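Local coordinates for nucleoside phosphorylase, putative (Trypanosoma brucei, PDB 3BJE), which acts as a homodimeric uridine phosphorylase, splitting uridine with phosphate into uracil and ribose 1-phosphate, at residues 53-58 with 77-82. Sequence-based numbering, arbitrary orientation.
Sequences GRVDVI and RFATGT. With R1P (1-O-phosphono-alpha-D-ribofuranose), chain C.
Arg77 reaches from strand 76-83 to the carboxylate of Asp56 on helix 54-59, joining two elements of the nucleoside phosphorylase fold; the same helix carries Arg54 to the phosphate in the active site. The axes of 54-58 and 77-82 run nearly parallel, and side chains from both, Val55 and Asp56 against Arg77 and Ala79, fill the space between. The salt bridge is not a coplanar, bidentate pair: carboxylate and guanidinium planes stand 89° apart. Arg77 NH2 meets Asp56 OD1 at 2.9 Å, approaching from above the carboxylate plane, and has a weak second bond to OD2 at 3.5 Å. A bend at chi3 (58°) turns the arginine back over the helix, where Val55 CB sits over one face of its guanidinium, toward the rim, 4.0 Å from Arg77 NH1. NE and NH1 are held as well, by Asp72 and the carbonyl oxygen of Pro52, which fixes the rotation of the group. Nearer the strand backbone the contact is apolar: Val55 CG2 packs on Arg77 CB at 4.0 Å, while CG1 faces Ala79 CB more loosely, at 4.4 Å. Val49, Val90 and Ser92 of strands 45-49 and 86-92 also touch Val55. Arg54 leaves the helix away from the strand and meets the phosphate of ribose 1-phosphate edge-on, in plane: NH1 bonds O2P at 3.0 Å, and NH2 bonds O3P at 2.8 Å, almost straight at 173°.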
loop_
_atom_site.group_PDB
_atom_site.type_symbol
_atom_site.label_atom_id
_atom_site.label_comp_id
_atom_site.label_asym_id
_atom_site.label_seq_id
_atom_site.Cartn_x
_atom_site.Cartn_y
_atom_site.Cartn_z
ATOM N N GLY A 53 -6.795 14.271 -0.943
ATOM C CA GLY A 53 -7.827 15.311 -1.061
ATOM C C GLY A 53 -8.440 15.728 0.271
ATOM O O GLY A 53 -8.895 16.870 0.423
ATOM N N ARG A 54 -8.441 14.832 1.253
ATOM C CA ARG A 54 -9.095 15.123 2.539
ATOM C C ARG A 54 -8.272 16.071 3.424
ATOM O O ARG A 54 -8.776 16.597 4.420
ATOM C CB ARG A 54 -9.388 13.818 3.294
ATOM C CG ARG A 54 -10.427 13.958 4.425
ATOM C CD ARG A 54 -10.869 12.603 5.020
ATOM N NE ARG A 54 -11.275 11.661 3.976
ATOM C CZ ARG A 54 -10.872 10.393 3.872
ATOM N NH1 ARG A 54 -10.067 9.835 4.771
ATOM N NH2 ARG A 54 -11.287 9.669 2.843
ATOM N N VAL A 55 -7.007 16.282 3.075
ATOM C CA VAL A 55 -6.118 17.118 3.866
ATOM C C VAL A 55 -6.635 18.562 3.890
ATOM O O VAL A 55 -6.703 19.187 4.944
ATOM C CB VAL A 55 -4.667 17.076 3.328
ATOM C CG1 VAL A 55 -3.818 18.184 3.936
ATOM C CG2 VAL A 55 -4.030 15.702 3.611
ATOM N N ASP A 56 -7.013 19.077 2.730
ATOM C CA ASP A 56 -7.519 20.455 2.660
ATOM C C ASP A 56 -8.867 20.637 3.334
ATOM O O ASP A 56 -9.150 21.703 3.891
ATOM C CB ASP A 56 -7.595 20.917 1.212
ATOM C CG ASP A 56 -6.229 21.204 0.630
ATOM O OD1 ASP A 56 -5.249 21.229 1.400
ATOM O OD2 ASP A 56 -6.139 21.424 -0.586
ATOM N N VAL A 57 -9.693 19.598 3.305
ATOM C CA VAL A 57 -10.983 19.647 3.967
ATOM C C VAL A 57 -10.768 19.776 5.479
ATOM O O VAL A 57 -11.392 20.611 6.147
ATOM C CB VAL A 57 -11.862 18.407 3.649
ATOM C CG1 VAL A 57 -13.268 18.625 4.192
ATOM C CG2 VAL A 57 -11.893 18.122 2.143
ATOM N N ILE A 58 -9.861 18.967 6.014
ATOM C CA ILE A 58 -9.557 18.983 7.436
ATOM C C ILE A 58 -8.866 20.285 7.854
ATOM O O ILE A 58 -9.222 20.880 8.860
ATOM C CB ILE A 58 -8.706 17.763 7.845
ATOM C CG1 ILE A 58 -9.561 16.506 7.717
ATOM C CG2 ILE A 58 -8.198 17.909 9.273
ATOM C CD1 ILE A 58 -8.797 15.207 7.964
ATOM N N ARG A 77 0.724 14.209 1.905
ATOM C CA ARG A 77 0.532 15.643 2.132
ATOM C C ARG A 77 0.412 15.901 3.621
ATOM O O ARG A 77 -0.127 15.069 4.343
ATOM C CB ARG A 77 -0.734 16.133 1.444
ATOM C CG ARG A 77 -0.806 15.877 -0.029
ATOM C CD ARG A 77 -2.083 16.515 -0.589
ATOM N NE ARG A 77 -2.100 17.951 -0.308
ATOM C CZ ARG A 77 -3.176 18.731 -0.267
ATOM N NH1 ARG A 77 -4.401 18.256 -0.474
ATOM N NH2 ARG A 77 -3.012 20.017 -0.002
ATOM N N PHE A 78 0.895 17.045 4.089
ATOM C CA PHE A 78 0.643 17.450 5.466
ATOM C C PHE A 78 0.335 18.935 5.575
ATOM O O PHE A 78 0.685 19.753 4.712
ATOM C CB PHE A 78 1.797 17.067 6.404
ATOM C CG PHE A 78 2.862 18.115 6.517
ATOM C CD1 PHE A 78 2.823 19.059 7.527
ATOM C CD2 PHE A 78 3.915 18.153 5.600
ATOM C CE1 PHE A 78 3.785 20.026 7.626
ATOM C CE2 PHE A 78 4.891 19.127 5.694
ATOM C CZ PHE A 78 4.824 20.067 6.698
ATOM N N ALA A 79 -0.313 19.272 6.681
ATOM C CA ALA A 79 -0.519 20.668 7.076
ATOM C C ALA A 79 -0.580 20.694 8.584
ATOM O O ALA A 79 -1.221 19.836 9.192
ATOM C CB ALA A 79 -1.817 21.218 6.483
ATOM N N THR A 80 0.050 21.696 9.174
ATOM C CA THR A 80 0.115 21.838 10.625
ATOM C C THR A 80 -0.413 23.204 11.008
ATOM O O THR A 80 0.087 24.210 10.523
ATOM C CB THR A 80 1.574 21.689 11.108
ATOM O OG1 THR A 80 2.015 20.357 10.801
ATOM C CG2 THR A 80 1.679 21.965 12.613
ATOM N N GLY A 81 -1.438 23.223 11.858
ATOM C CA GLY A 81 -1.982 24.463 12.410
ATOM C C GLY A 81 -2.353 24.206 13.854
ATOM O O GLY A 81 -1.665 23.460 14.544
ATOM N N THR A 82 -3.439 24.826 14.298
ATOM C CA THR A 82 -3.967 24.604 15.642
ATOM C C THR A 82 -5.463 24.418 15.551
ATOM O O THR A 82 -6.094 24.856 14.589
ATOM C CB THR A 82 -3.649 25.784 16.607
ATOM O OG1 THR A 82 -4.246 26.993 16.111
ATOM C CG2 THR A 82 -2.147 26.008 16.780
HETATM C C5 R1P C . -9.717 2.421 -0.315
HETATM O O5 R1P C . -10.743 3.003 -1.132
HETATM C C4 R1P C . -9.220 3.421 0.713
HETATM O O4 R1P C . -10.309 4.017 1.439
HETATM C C1 R1P C . -10.182 3.763 2.842
HETATM C C2 R1P C . -9.304 2.500 2.898
HETATM O O2 R1P C . -8.697 2.184 4.172
HETATM C C3 R1P C . -8.324 2.771 1.754
HETATM O O3 R1P C . -7.295 3.705 2.119
HETATM O O1 R1P C . -9.668 4.907 3.603
HETATM P P R1P C . -9.398 6.419 3.100
HETATM O O1P R1P C . -8.276 6.160 2.085
HETATM O O2P R1P C . -8.936 7.142 4.354
HETATM O O3P R1P C . -10.628 6.969 2.452
#